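Local coordinates for Lin2004 protein (PDB 2HUJ) that is of unknown function but folds as a four-helical bundle and belongs to the bacterial DUF1798 family, at residues A[84-87]-A[88-92]; A[110-113]-A[114-118]. All coordinates share one frame; numbering follows the deposited sequence.

Interaction 1: residues A[84-87]-A[88-92]; sequences PYLG and ELQLR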
loop_
_atom_site.group_PDB
_atom_site.type_symbol
_atom_site.label_atom_id
_atom_site.label_comp_id
_atom_site.label_asym_id
_atom_site.label_seq_id
_atom_site.Cartn_x
_atom_site.Cartn_y
_atom_site.Cartn_z
ATOM N N PRO A 84 -17.647 7.099 4.219
ATOM C CA PRO A 84 -17.430 8.298 5.030
ATOM C C PRO A 84 -15.989 8.811 5.073
ATOM O O PRO A 84 -15.051 8.029 5.242
ATOM C CB PRO A 84 -17.889 7.860 6.419
ATOM C CG PRO A 84 -18.864 6.708 6.149
ATOM C CD PRO A 84 -18.268 6.003 4.982
ATOM N N TYR A 85 -15.844 10.118 4.876
ATOM C CA TYR A 85 -14.582 10.838 5.047
ATOM C C TYR A 85 -13.464 10.322 4.133
ATOM O O TYR A 85 -12.291 10.386 4.476
ATOM C CB TYR A 85 -14.088 10.786 6.507
ATOM C CG TYR A 85 -15.119 11.175 7.540
ATOM C CD1 TYR A 85 -15.572 12.496 7.647
ATOM C CD2 TYR A 85 -15.634 10.225 8.424
ATOM C CE1 TYR A 85 -16.516 12.866 8.600
ATOM C CE2 TYR A 85 -16.580 10.576 9.382
ATOM C CZ TYR A 85 -17.024 11.888 9.469
ATOM O OH TYR A 85 -17.952 12.241 10.423
ATOM N N LEU A 86 -13.818 9.826 2.954
ATOM C CA LEU A 86 -12.795 9.231 2.082
ATOM C C LEU A 86 -13.087 9.499 0.626
ATOM O O LEU A 86 -14.233 9.326 0.174
ATOM C CB LEU A 86 -12.710 7.735 2.274
ATOM C CG LEU A 86 -11.603 6.977 1.543
ATOM C CD1 LEU A 86 -10.212 7.377 1.987
ATOM C CD2 LEU A 86 -11.815 5.507 1.816
ATOM N N GLY A 87 -12.050 9.952 -0.073
ATOM C CA GLY A 87 -12.142 10.223 -1.498
ATOM C C GLY A 87 -10.951 9.762 -2.314
ATOM O O GLY A 87 -10.035 9.091 -1.837
ATOM N N GLU A 88 -10.961 10.170 -3.581
ATOM C CA GLU A 88 -10.008 9.692 -4.561
ATOM C C GLU A 88 -8.555 10.074 -4.253
ATOM O O GLU A 88 -7.668 9.247 -4.341
ATOM C CB GLU A 88 -10.392 10.260 -5.935
ATOM C CG GLU A 88 -9.495 9.853 -7.001
ATOM C CD GLU A 88 -10.042 10.037 -8.420
ATOM O OE1 GLU A 88 -11.272 10.177 -8.627
ATOM O OE2 GLU A 88 -9.186 10.055 -9.315
ATOM N N LEU A 89 -8.322 11.347 -3.946
ATOM C CA LEU A 89 -6.959 11.833 -3.715
ATOM C C LEU A 89 -6.331 11.090 -2.544
ATOM O O LEU A 89 -5.197 10.682 -2.614
ATOM C CB LEU A 89 -6.907 13.338 -3.506
ATOM C CG LEU A 89 -5.481 13.890 -3.346
ATOM C CD1 LEU A 89 -4.554 13.601 -4.530
ATOM C CD2 LEU A 89 -5.540 15.373 -3.057
ATOM N N GLN A 90 -7.077 10.901 -1.477
ATOM C CA GLN A 90 -6.542 10.179 -0.311
ATOM C C GLN A 90 -6.067 8.785 -0.686
ATOM O O GLN A 90 -5.020 8.316 -0.253
ATOM C CB GLN A 90 -7.650 10.080 0.765
ATOM C CG GLN A 90 -7.906 11.360 1.601
ATOM C CD GLN A 90 -9.296 11.408 2.206
ATOM O OE1 GLN A 90 -10.307 11.558 1.498
ATOM N NE2 GLN A 90 -9.369 11.233 3.513
ATOM N N LEU A 91 -6.858 8.093 -1.497
ATOM C CA LEU A 91 -6.495 6.754 -1.921
ATOM C C LEU A 91 -5.302 6.783 -2.846
ATOM O O LEU A 91 -4.414 5.936 -2.726
ATOM C CB LEU A 91 -7.674 6.079 -2.609
ATOM C CG LEU A 91 -8.850 5.739 -1.706
ATOM C CD1 LEU A 91 -9.966 5.062 -2.489
ATOM C CD2 LEU A 91 -8.357 4.895 -0.527
ATOM N N ARG A 92 -5.244 7.749 -3.764
ATOM C CA ARG A 92 -4.098 7.835 -4.665
ATOM C C ARG A 92 -2.802 8.122 -3.908
ATOM O O ARG A 92 -1.749 7.562 -4.235
ATOM C CB ARG A 92 -4.327 8.879 -5.752
ATOM C CG ARG A 92 -5.384 8.495 -6.784
ATOM C CD ARG A 92 -5.474 9.458 -7.911
ATOM N NE ARG A 92 -6.525 9.126 -8.874
ATOM C CZ ARG A 92 -6.466 8.164 -9.781
ATOM N NH1 ARG A 92 -5.400 7.402 -9.887
ATOM N NH2 ARG A 92 -7.512 7.952 -10.580
#
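Gln90 reaches back over the start of helix 88-104 and holds the loop before it with both ends of its amide. Its OE1 takes the N-H of Gly87 at 2.8 Å, the donor standing above the carbonyl plane. Its NE2 gives a longer, straighter bond to Tyr85 O (3.2 Å, 156°), so the two bonds together fix the rotation of the amide. With CG beside the backbone N (chi1 -78°) and the chain extended beyond, the amide lies back along the loop. The tight side is apolar: Leu86 CD1 sits 3.9 Å from Gln90 CB and 4.0 Å from Leu91 CD2, the two leucine side chains crossing at about a right angle. Both leucines also pack on Val78 and Val129, from helices 52-81 and 112-137. The Gln90 amide is exposed but pinned; the loose side belongs to the Tyr85 ring, directed outward from the helix. Along the first turn, Arg92 grips Glu88 OE2 side-on, NE at 2.9 Å and NH2 at 3.0 Å, while Asn79 binds OE1. Gly87 is the N-cap, and Gln90 OE1 to Gly87 N makes one half of a capping box; glycine has no side chain to supply the other.

Interaction 2: residues A[110-113]-A[114-118]; sequences SFYK and HFLDH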
loop_
_atom_site.group_PDB
_atom_site.type_symbol
_atom_site.label_atom_id
_atom_site.label_comp_id
_atom_site.label_asym_id
_atom_site.label_seq_id
_atom_site.Cartn_x
_atom_site.Cartn_y
_atom_site.Cartn_z
ATOM N N SER A 110 17.648 5.912 4.509
ATOM C CA SER A 110 16.494 6.751 4.240
ATOM C C SER A 110 16.025 7.361 5.566
ATOM O O SER A 110 16.110 6.715 6.630
ATOM C CB SER A 110 15.349 5.987 3.580
ATOM O OG SER A 110 15.739 5.523 2.305
ATOM N N PHE A 111 15.588 8.616 5.500
ATOM C CA PHE A 111 15.246 9.354 6.707
ATOM C C PHE A 111 14.102 8.635 7.424
ATOM O O PHE A 111 13.055 8.372 6.821
ATOM C CB PHE A 111 14.860 10.798 6.383
ATOM C CG PHE A 111 16.025 11.688 5.998
ATOM C CD1 PHE A 111 17.271 11.549 6.598
ATOM C CD2 PHE A 111 15.856 12.697 5.058
ATOM C CE1 PHE A 111 18.333 12.377 6.247
ATOM C CE2 PHE A 111 16.919 13.528 4.705
ATOM C CZ PHE A 111 18.156 13.360 5.307
ATOM N N TYR A 112 14.326 8.298 8.696
ATOM C CA TYR A 112 13.433 7.410 9.422
ATOM C C TYR A 112 12.007 7.973 9.630
ATOM O O TYR A 112 11.029 7.284 9.326
ATOM C CB TYR A 112 14.041 7.040 10.763
ATOM C CG TYR A 112 13.157 6.116 11.535
ATOM C CD1 TYR A 112 13.198 4.749 11.318
ATOM C CD2 TYR A 112 12.246 6.608 12.454
ATOM C CE1 TYR A 112 12.381 3.904 12.008
ATOM C CE2 TYR A 112 11.418 5.766 13.150
ATOM C CZ TYR A 112 11.492 4.424 12.920
ATOM O OH TYR A 112 10.681 3.585 13.627
ATOM N N LYS A 113 11.897 9.188 10.161
ATOM C CA LYS A 113 10.563 9.753 10.412
ATOM C C LYS A 113 9.747 9.883 9.136
ATOM O O LYS A 113 8.557 9.536 9.122
ATOM C CB LYS A 113 10.629 11.078 11.200
ATOM C CG LYS A 113 9.253 11.690 11.531
ATOM C CD LYS A 113 9.379 12.950 12.366
ATOM C CE LYS A 113 8.017 13.598 12.649
ATOM N NZ LYS A 113 7.308 13.911 11.358
ATOM N N HIS A 114 10.365 10.338 8.047
ATOM C CA HIS A 114 9.654 10.438 6.769
ATOM C C HIS A 114 9.126 9.064 6.336
ATOM O O HIS A 114 7.954 8.906 5.961
ATOM C CB HIS A 114 10.546 11.033 5.673
ATOM C CG HIS A 114 10.842 12.487 5.863
ATOM N ND1 HIS A 114 10.119 13.293 6.724
ATOM C CD2 HIS A 114 11.795 13.282 5.318
ATOM C CE1 HIS A 114 10.608 14.521 6.692
ATOM N NE2 HIS A 114 11.627 14.543 5.850
ATOM N N PHE A 115 9.978 8.046 6.425
ATOM C CA PHE A 115 9.566 6.685 6.051
ATOM C C PHE A 115 8.413 6.193 6.922
ATOM O O PHE A 115 7.383 5.755 6.419
ATOM C CB PHE A 115 10.771 5.737 6.118
ATOM C CG PHE A 115 10.628 4.519 5.245
ATOM C CD1 PHE A 115 9.590 3.602 5.470
ATOM C CD2 PHE A 115 11.538 4.240 4.252
ATOM C CE1 PHE A 115 9.429 2.467 4.682
ATOM C CE2 PHE A 115 11.368 3.099 3.446
ATOM C CZ PHE A 115 10.354 2.198 3.685
ATOM N N LEU A 116 8.604 6.269 8.228
ATOM C CA LEU A 116 7.572 5.931 9.204
ATOM C C LEU A 116 6.242 6.610 8.868
ATOM O O LEU A 116 5.210 5.975 8.901
ATOM C CB LEU A 116 8.008 6.387 10.574
ATOM C CG LEU A 116 6.988 6.230 11.707
ATOM C CD1 LEU A 116 6.750 4.768 11.973
ATOM C CD2 LEU A 116 7.456 6.935 12.943
ATOM N N ASP A 117 6.288 7.925 8.611
ATOM C CA ASP A 117 5.063 8.682 8.364
ATOM C C ASP A 117 4.348 8.220 7.110
ATOM O O ASP A 117 3.122 8.164 7.083
ATOM C CB ASP A 117 5.326 10.184 8.317
ATOM C CG ASP A 117 5.643 10.794 9.691
ATOM O OD1 ASP A 117 5.438 10.174 10.772
ATOM O OD2 ASP A 117 6.107 11.959 9.695
ATOM N N HIS A 118 5.131 7.880 6.085
ATOM C CA HIS A 118 4.573 7.299 4.838
ATOM C C HIS A 118 4.003 5.923 5.041
ATOM O O HIS A 118 2.902 5.606 4.540
ATOM C CB HIS A 118 5.611 7.340 3.758
ATOM C CG HIS A 118 5.791 8.711 3.199
ATOM N ND1 HIS A 118 6.419 9.716 3.912
ATOM C CD2 HIS A 118 5.278 9.299 2.086
ATOM C CE1 HIS A 118 6.369 10.845 3.214
ATOM N NE2 HIS A 118 5.683 10.619 2.102
#
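Lys113 NZ meets Asp117 OD2 in a salt bridge of 2.8 Å, one turn along the start of helix 112-137. The lysine CG lies anti to the backbone N (chi1 -178°) and the chain runs straight until a bend at chi4 (-57°) swings NZ to the carboxylate, which receives it on the syn lone pair, the side of its other oxygen. The same two residues are joined through the backbone, Asp117 N binding Lys113 O at 2.8 Å, so a salt bridge and a helical bond span one turn together. His114, the other residue with much surface buried here, leans back toward Phe111: the two side chains lie side by side, pointing the same way, with CD2 of His114 4.1 Å from CB of Phe111. The His114 carbonyl oxygen accepts two donors of His118, ND1 at 2.7 Å and the backbone N at 3.0 Å, which arrive from opposite faces of the carbonyl plane. Tyr112 meets Leu116 one turn on, CE2 to CD2, on the side toward helix 16-45, where Tyr40, Arg44 and Trp37 lie. Phe115, the buried member, has Ser110 CB at the edge of its ring, stacks with Tyr40 and touches Thr101 and Ser104. Phe111 is the N-cap, and its O receives Phe115 N. The chemistry thus divides by face: Tyr112, Phe115 and Leu116 turn to the bundle, while Phe111, His114 and an i to i+4 ion pair lie along the outer surface, where solvent would probably weaken the pair's electrostatic gain.

Overall arrangement
Interactions 1 and 2 each mark the start of a helix, the third (88-104) and the fourth (112-137) of the bundle, and follow each other in the chain. Their centres lie about 22 Å apart and their nearest atoms about 10 Å, without touching; the centres lie about 14 Å (interaction 1) and about 15 Å (interaction 2) from the centre of the chain. Helices 88-104 and 112-137 connect them: Leu91 of interaction 1 packs on Thr125 and Val129, farther along the helix that interaction 2 begins, while Phe115 of interaction 2 rests near the far end of the helix that interaction 1 begins. With the function unknown, neither contact can be assigned to an active site.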